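Side-chain contacts in alpha-1,3-glucanase (Streptomyces thermodiastaticus, PDB 7C7D), which hydrolyses alpha-1,3-glucan as a thermostable glycoside hydrolase of family GH87, here as its catalytic unit with a bound calcium ion: residues Asn110-Ala115 with Asp177-Gln182; Val101-Pro106 with Val188-Ala193. One frame throughout, in Å; residues are numbered along the deposited sequence.

Contact 1 (Asn110-Ala115 with Asp177-Gln182); sequences NALTVA and DTVTLQ
Leu112 and Val114 on strand 111-115 meet Val179 and Leu181 on strand 178-182 through methyl groups alone. Two modes of packing can be told apart. The first is end-on: Leu181 and Val114 reach toward each other tip to tip, with CD1 of Leu181 set 3.9 Å from both CG1 and CG2 of Val114, in the fork of the valine. The extended second torsion of Leu181 (chi2 -178°) carries CD1 out to the far end of the side chain and into this fork. The second mode is lateral. Leu112 and Leu181 slide past each other in opposite directions, their CD2 atoms 4.0 Å apart, and the same CD2 of Leu112 also lies 4.2 Å from CG1 of Val179. All four side chains are buried, and Leu126 adds to the apolar surroundings of Leu181. Between the backbones the spacing is far wider: the strand axes come no closer than 10.9 Å and cross at -42°. Strand 109-117 is paired with 163-169 and 188-196, strand 178-183 with 100-104 and 123-130, so the contact joins two different sheets face to face, the arrangement characteristic of a beta-sandwich core.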
ATOM      1  N   ASN A 110     -13.587 -16.604 -10.651  1.00 30.01           N
ATOM      2  CA  ASN A 110     -12.894 -17.540 -11.525  1.00 28.68           C
ATOM      3  C   ASN A 110     -11.386 -17.425 -11.365  1.00 27.72           C
ATOM      4  O   ASN A 110     -10.639 -18.000 -12.165  1.00 28.22           O
ATOM      5  CB  ASN A 110     -13.290 -17.334 -12.994  1.00 28.78           C
ATOM      6  CG  ASN A 110     -12.924 -15.951 -13.518  1.00 28.20           C
ATOM      7  OD1 ASN A 110     -12.437 -15.096 -12.779  1.00 27.98           O
ATOM      8  ND2 ASN A 110     -13.162 -15.729 -14.807  1.00 28.90           N
ATOM      9  N   ALA A 111     -10.929 -16.686 -10.360  1.00 25.25           N
ATOM     10  CA  ALA A 111      -9.515 -16.419 -10.171  1.00 22.89           C
ATOM     11  C   ALA A 111      -9.228 -16.328  -8.681  1.00 22.11           C
ATOM     12  O   ALA A 111     -10.106 -15.986  -7.879  1.00 22.88           O
ATOM     13  CB  ALA A 111      -9.094 -15.130 -10.880  1.00 23.30           C
ATOM     14  N   LEU A 112      -7.984 -16.629  -8.326  1.00 19.99           N
ATOM     15  CA  LEU A 112      -7.579 -16.748  -6.935  1.00 19.31           C
ATOM     16  C   LEU A 112      -6.214 -16.106  -6.753  1.00 17.06           C
ATOM     17  O   LEU A 112      -5.295 -16.390  -7.524  1.00 17.61           O
ATOM     18  CB  LEU A 112      -7.496 -18.237  -6.582  1.00 21.84           C
ATOM     19  CG  LEU A 112      -6.990 -18.633  -5.205  1.00 23.20           C
ATOM     20  CD1 LEU A 112      -7.926 -18.097  -4.142  1.00 24.06           C
ATOM     21  CD2 LEU A 112      -6.883 -20.144  -5.112  1.00 24.80           C
ATOM     22  N   THR A 113      -6.085 -15.236  -5.751  1.00 15.76           N
ATOM     23  CA  THR A 113      -4.790 -14.735  -5.304  1.00 15.19           C
ATOM     24  C   THR A 113      -4.629 -15.085  -3.835  1.00 14.82           C
ATOM     25  O   THR A 113      -5.551 -14.865  -3.042  1.00 16.90           O
ATOM     26  CB  THR A 113      -4.672 -13.219  -5.496  1.00 15.98           C
ATOM     27  OG1 THR A 113      -4.877 -12.898  -6.875  1.00 17.94           O
ATOM     28  CG2 THR A 113      -3.294 -12.722  -5.069  1.00 16.03           C
ATOM     29  N   VAL A 114      -3.475 -15.635  -3.468  1.00 14.31           N
ATOM     30  CA  VAL A 114      -3.228 -16.100  -2.108  1.00 13.46           C
ATOM     31  C   VAL A 114      -1.981 -15.423  -1.562  1.00 12.91           C
ATOM     32  O   VAL A 114      -0.917 -15.475  -2.189  1.00 13.13           O
ATOM     33  CB  VAL A 114      -3.066 -17.627  -2.060  1.00 15.03           C
ATOM     34  CG1 VAL A 114      -2.805 -18.088  -0.634  1.00 16.50           C
ATOM     35  CG2 VAL A 114      -4.303 -18.305  -2.622  1.00 16.51           C
ATOM     36  N   ALA A 115      -2.108 -14.796  -0.395  1.00 12.81           N
ATOM     37  CA  ALA A 115      -0.958 -14.266   0.329  1.00 12.75           C
ATOM     38  C   ALA A 115      -0.467 -15.337   1.295  1.00 12.18           C
ATOM     39  O   ALA A 115      -1.256 -15.907   2.052  1.00 12.46           O
ATOM     40  CB  ALA A 115      -1.344 -12.995   1.089  1.00 12.71           C
ATOM     41  N   ASP A 177     -19.622 -22.280  -2.676  1.00 39.77           N
ATOM     42  CA  ASP A 177     -18.688 -23.303  -3.109  1.00 40.14           C
ATOM     43  C   ASP A 177     -17.497 -23.346  -2.157  1.00 38.63           C
ATOM     44  O   ASP A 177     -17.304 -22.464  -1.314  1.00 38.96           O
ATOM     45  CB  ASP A 177     -18.177 -23.002  -4.518  1.00 42.48           C
ATOM     46  CG  ASP A 177     -19.189 -23.338  -5.596  1.00 45.24           C
ATOM     47  OD1 ASP A 177     -20.344 -23.675  -5.256  1.00 46.68           O
ATOM     48  OD2 ASP A 177     -18.825 -23.255  -6.789  1.00 45.72           O
ATOM     49  N   THR A 178     -16.687 -24.389  -2.299  1.00 37.07           N
ATOM     50  CA  THR A 178     -15.501 -24.572  -1.479  1.00 36.24           C
ATOM     51  C   THR A 178     -14.273 -24.543  -2.373  1.00 33.10           C
ATOM     52  O   THR A 178     -14.237 -25.212  -3.411  1.00 34.61           O
ATOM     53  CB  THR A 178     -15.550 -25.909  -0.738  1.00 39.44           C
ATOM     54  OG1 THR A 178     -15.764 -26.964  -1.682  1.00 42.09           O
ATOM     55  CG2 THR A 178     -16.676 -25.908   0.284  1.00 39.63           C
ATOM     56  N   VAL A 179     -13.277 -23.758  -1.975  1.00 28.17           N
ATOM     57  CA  VAL A 179     -11.948 -23.797  -2.570  1.00 24.65           C
ATOM     58  C   VAL A 179     -10.984 -24.182  -1.460  1.00 23.92           C
ATOM     59  O   VAL A 179     -10.902 -23.492  -0.434  1.00 23.32           O
ATOM     60  CB  VAL A 179     -11.560 -22.453  -3.205  1.00 23.50           C
ATOM     61  CG1 VAL A 179     -10.093 -22.465  -3.641  1.00 23.56           C
ATOM     62  CG2 VAL A 179     -12.464 -22.150  -4.389  1.00 25.13           C
ATOM     63  N   THR A 180     -10.273 -25.287  -1.653  1.00 23.73           N
ATOM     64  CA  THR A 180      -9.363 -25.815  -0.649  1.00 22.72           C
ATOM     65  C   THR A 180      -7.933 -25.716  -1.155  1.00 20.79           C
ATOM     66  O   THR A 180      -7.642 -26.081  -2.301  1.00 21.94           O
ATOM     67  CB  THR A 180      -9.704 -27.269  -0.313  1.00 24.18           C
ATOM     68  OG1 THR A 180     -11.044 -27.334   0.190  1.00 27.37           O
ATOM     69  CG2 THR A 180      -8.756 -27.810   0.745  1.00 24.94           C
ATOM     70  N   LEU A 181      -7.056 -25.207  -0.305  1.00 19.53           N
ATOM     71  CA  LEU A 181      -5.626 -25.186  -0.567  1.00 19.38           C
ATOM     72  C   LEU A 181      -4.986 -26.283   0.268  1.00 19.75           C
ATOM     73  O   LEU A 181      -5.212 -26.355   1.479  1.00 19.73           O
ATOM     74  CB  LEU A 181      -5.039 -23.828  -0.182  1.00 18.59           C
ATOM     75  CG  LEU A 181      -5.749 -22.599  -0.755  1.00 19.25           C
ATOM     76  CD1 LEU A 181      -5.035 -21.324  -0.330  1.00 19.74           C
ATOM     77  CD2 LEU A 181      -5.838 -22.698  -2.273  1.00 20.84           C
ATOM     78  N   GLN A 182      -4.211 -27.147  -0.381  1.00 21.01           N
ATOM     79  CA  GLN A 182      -3.630 -28.321   0.258  1.00 22.25           C
ATOM     80  C   GLN A 182      -2.119 -28.292   0.086  1.00 20.95           C
ATOM     81  O   GLN A 182      -1.619 -28.321  -1.044  1.00 21.60           O
ATOM     82  CB  GLN A 182      -4.200 -29.598  -0.356  1.00 26.88           C
ATOM     83  CG  GLN A 182      -3.691 -30.869   0.285  1.00 33.08           C
ATOM     84  CD  GLN A 182      -4.804 -31.846   0.558  1.00 38.80           C
ATOM     85  OE1 GLN A 182      -5.731 -31.560   1.316  1.00 40.42           O
ATOM     86  NE2 GLN A 182      -4.739 -33.001  -0.086  1.00 42.16           N
TER

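Contact 2 (Val101-Pro106 with Val188-Ala193); sequences VEFTVP and VTVDVA. With CA (calcium ion), chain C.
Val101 and Phe103 on strand 101-104 face Val190 and Ala193 on strand 188-193, the two strands running nearly parallel, 19° apart, with axes 9.8 Å from each other at closest approach. Across the gap, CA of Val101 lies 8.3 Å from CA of Val190, and CA of Phe103 lies 8.4 Å from CA of Ala193. A step of two residues on one strand thus spans a step of three on the other. The extra one is taken up where the backbone leaves the extended form at Asp191, so that Asp191 and Val192 both point away and Ala193 again faces Phe103.

The Phe103 ring is met from two directions. Over one face, CB of Ala193 makes a CH-pi contact, 4.0 Å from the ring centroid and 22° off the normal, offset toward the rim near CZ. At the edge, close to the ring plane, CG1 of Val190 approaches CZ at 4.3 Å. This methyl also packs more loosely on CG1 of Val101, at 4.4 Å. Val62 adjoins the ring as well.

On the other side of strand 188-193, Asp191 chelates the calcium ion through OD1 at 2.3 Å and its backbone O at 2.6 Å. CG of Asp191 stands anti to its backbone N (chi1 180°), beside the carbonyl carbon, which brings OD1 and the backbone O to the same metal. Glu63, Glu65, Ser88 and Gln91 complete the site. An apolar inter-sheet core on one face of a strand, with a calcium site on the other, is consistent with a galactose-binding-like beta-sandwich.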
ATOM      1  N   VAL A 101      -6.555 -25.797   4.003  1.00 19.76           N
ATOM      2  CA  VAL A 101      -7.481 -24.778   4.458  1.00 19.57           C
ATOM      3  C   VAL A 101      -8.586 -24.696   3.421  1.00 19.73           C
ATOM      4  O   VAL A 101      -8.310 -24.617   2.219  1.00 20.24           O
ATOM      5  CB  VAL A 101      -6.789 -23.423   4.697  1.00 19.70           C
ATOM      6  CG1 VAL A 101      -6.039 -22.970   3.465  1.00 20.10           C
ATOM      7  CG2 VAL A 101      -7.805 -22.376   5.118  1.00 20.56           C
ATOM      8  N   GLU A 102      -9.827 -24.802   3.880  1.00 19.99           N
ATOM      9  CA  GLU A 102     -10.992 -24.904   3.011  1.00 21.17           C
ATOM     10  C   GLU A 102     -11.777 -23.607   3.132  1.00 20.42           C
ATOM     11  O   GLU A 102     -12.370 -23.329   4.181  1.00 20.03           O
ATOM     12  CB  GLU A 102     -11.849 -26.093   3.436  1.00 25.61           C
ATOM     13  CG  GLU A 102     -13.072 -26.312   2.581  1.00 32.31           C
ATOM     14  CD  GLU A 102     -13.830 -27.557   2.986  1.00 39.38           C
ATOM     15  OE1 GLU A 102     -13.299 -28.337   3.804  1.00 41.80           O
ATOM     16  OE2 GLU A 102     -14.950 -27.759   2.478  1.00 42.38           O
ATOM     17  N   PHE A 103     -11.775 -22.818   2.065  1.00 20.47           N
ATOM     18  CA  PHE A 103     -12.462 -21.540   2.041  1.00 21.16           C
ATOM     19  C   PHE A 103     -13.872 -21.719   1.509  1.00 22.70           C
ATOM     20  O   PHE A 103     -14.100 -22.459   0.549  1.00 24.52           O
ATOM     21  CB  PHE A 103     -11.736 -20.572   1.108  1.00 20.27           C
ATOM     22  CG  PHE A 103     -10.394 -20.125   1.605  1.00 19.78           C
ATOM     23  CD1 PHE A 103     -10.275 -18.992   2.390  1.00 19.47           C
ATOM     24  CD2 PHE A 103      -9.250 -20.821   1.267  1.00 20.02           C
ATOM     25  CE1 PHE A 103      -9.038 -18.575   2.843  1.00 19.60           C
ATOM     26  CE2 PHE A 103      -8.012 -20.407   1.714  1.00 19.53           C
ATOM     27  CZ  PHE A 103      -7.905 -19.283   2.501  1.00 19.13           C
ATOM     28  N   THR A 104     -14.815 -21.015   2.118  1.00 24.24           N
ATOM     29  CA  THR A 104     -16.134 -20.856   1.526  1.00 25.47           C
ATOM     30  C   THR A 104     -16.080 -19.649   0.600  1.00 24.82           C
ATOM     31  O   THR A 104     -15.739 -18.541   1.028  1.00 24.85           O
ATOM     32  CB  THR A 104     -17.204 -20.692   2.600  1.00 27.49           C
ATOM     33  OG1 THR A 104     -17.292 -21.904   3.358  1.00 30.16           O
ATOM     34  CG2 THR A 104     -18.558 -20.412   1.956  1.00 27.71           C
ATOM     35  N   VAL A 105     -16.386 -19.875  -0.672  1.00 26.24           N
ATOM     36  CA  VAL A 105     -16.283 -18.823  -1.686  1.00 26.85           C
ATOM     37  C   VAL A 105     -17.262 -17.702  -1.348  1.00 27.25           C
ATOM     38  O   VAL A 105     -18.455 -17.971  -1.109  1.00 28.05           O
ATOM     39  CB  VAL A 105     -16.567 -19.418  -3.074  1.00 27.93           C
ATOM     40  CG1 VAL A 105     -16.653 -18.343  -4.114  1.00 28.10           C
ATOM     41  CG2 VAL A 105     -15.484 -20.425  -3.435  1.00 28.20           C
ATOM     42  N   PRO A 106     -16.819 -16.442  -1.288  1.00 27.59           N
ATOM     43  CA  PRO A 106     -17.707 -15.350  -0.868  1.00 29.10           C
ATOM     44  C   PRO A 106     -18.532 -14.722  -1.980  1.00 30.93           C
ATOM     45  O   PRO A 106     -19.478 -13.981  -1.676  1.00 31.62           O
ATOM     46  CB  PRO A 106     -16.709 -14.323  -0.311  1.00 28.89           C
ATOM     47  CG  PRO A 106     -15.507 -14.502  -1.188  1.00 27.74           C
ATOM     48  CD  PRO A 106     -15.422 -15.993  -1.434  1.00 26.83           C
ATOM     49  N   VAL A 188       3.450 -24.278   4.213  1.00 16.58           N
ATOM     50  CA  VAL A 188       2.960 -22.997   3.720  1.00 16.86           C
ATOM     51  C   VAL A 188       2.127 -22.341   4.808  1.00 15.59           C
ATOM     52  O   VAL A 188       1.193 -22.953   5.335  1.00 16.45           O
ATOM     53  CB  VAL A 188       2.129 -23.151   2.432  1.00 17.28           C
ATOM     54  CG1 VAL A 188       1.741 -21.773   1.890  1.00 18.14           C
ATOM     55  CG2 VAL A 188       2.891 -23.959   1.385  1.00 18.56           C
ATOM     56  N   THR A 189       2.451 -21.096   5.134  1.00 14.00           N
ATOM     57  CA  THR A 189       1.641 -20.304   6.048  1.00 13.85           C
ATOM     58  C   THR A 189       0.734 -19.428   5.196  1.00 12.79           C
ATOM     59  O   THR A 189       1.207 -18.528   4.498  1.00 13.87           O
ATOM     60  CB  THR A 189       2.532 -19.494   6.983  1.00 15.34           C
ATOM     61  OG1 THR A 189       3.300 -20.411   7.776  1.00 16.76           O
ATOM     62  CG2 THR A 189       1.692 -18.619   7.907  1.00 15.98           C
ATOM     63  N   VAL A 190      -0.563 -19.725   5.218  1.00 13.30           N
ATOM     64  CA  VAL A 190      -1.541 -19.039   4.379  1.00 13.33           C
ATOM     65  C   VAL A 190      -2.181 -17.913   5.177  1.00 12.53           C
ATOM     66  O   VAL A 190      -2.717 -18.138   6.268  1.00 13.25           O
ATOM     67  CB  VAL A 190      -2.601 -20.024   3.854  1.00 14.60           C
ATOM     68  CG1 VAL A 190      -3.588 -19.304   2.946  1.00 14.83           C
ATOM     69  CG2 VAL A 190      -1.929 -21.180   3.104  1.00 16.58           C
ATOM     70  N   ASP A 191      -2.141 -16.702   4.626  1.00 12.33           N
ATOM     71  CA  ASP A 191      -2.636 -15.521   5.333  1.00 11.80           C
ATOM     72  C   ASP A 191      -4.084 -15.192   4.971  1.00 11.90           C
ATOM     73  O   ASP A 191      -4.944 -15.054   5.853  1.00 12.65           O
ATOM     74  CB  ASP A 191      -1.717 -14.346   4.993  1.00 11.84           C
ATOM     75  CG  ASP A 191      -2.133 -13.058   5.666  1.00 11.62           C
ATOM     76  OD1 ASP A 191      -3.006 -13.092   6.572  1.00 12.61           O
ATOM     77  OD2 ASP A 191      -1.568 -12.003   5.289  1.00 12.32           O
ATOM     78  N   VAL A 192      -4.354 -15.036   3.676  1.00 12.55           N
ATOM     79  CA  VAL A 192      -5.628 -14.522   3.184  1.00 12.73           C
ATOM     80  C   VAL A 192      -5.702 -14.903   1.712  1.00 13.01           C
ATOM     81  O   VAL A 192      -4.678 -15.000   1.032  1.00 13.75           O
ATOM     82  CB  VAL A 192      -5.734 -12.987   3.416  1.00 12.79           C
ATOM     83  CG1 VAL A 192      -4.538 -12.231   2.830  1.00 13.68           C
ATOM     84  CG2 VAL A 192      -7.060 -12.432   2.878  1.00 14.23           C
ATOM     85  N   ALA A 193      -6.914 -15.149   1.226  1.00 13.84           N
ATOM     86  CA  ALA A 193      -7.144 -15.469  -0.175  1.00 13.83           C
ATOM     87  C   ALA A 193      -8.154 -14.495  -0.763  1.00 14.31           C
ATOM     88  O   ALA A 193      -9.149 -14.153  -0.115  1.00 16.00           O
ATOM     89  CB  ALA A 193      -7.654 -16.906  -0.335  1.00 16.14           C
TER
HETATM   90 CA    CA C 701      -4.804 -13.486   7.902  1.00 11.75          CA

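How the contacts relate
Contacts 1 and 2 belong to the same inter-sheet core, their centres about 6 Å apart, and each brings together one strand from each sheet. Strands 100-104 and 178-183 are antiparallel neighbours, joined by probable hydrogen bonds from Phe103 N to Val179 O (2.7 Å) and from Val105 N to Asp177 O (2.8 Å); strands 109-117 and 188-196 are neighbours in the facing sheet. Leu181 of contact 1 touches Phe103 of contact 2, which makes the apolar layer continuous. Along the chain, contact 1 is nested within the loop that contact 2 closes. The calcium ion is bound directly in contact 2, whereas the side chain of Val114 in contact 1 remains about 10 Å from it.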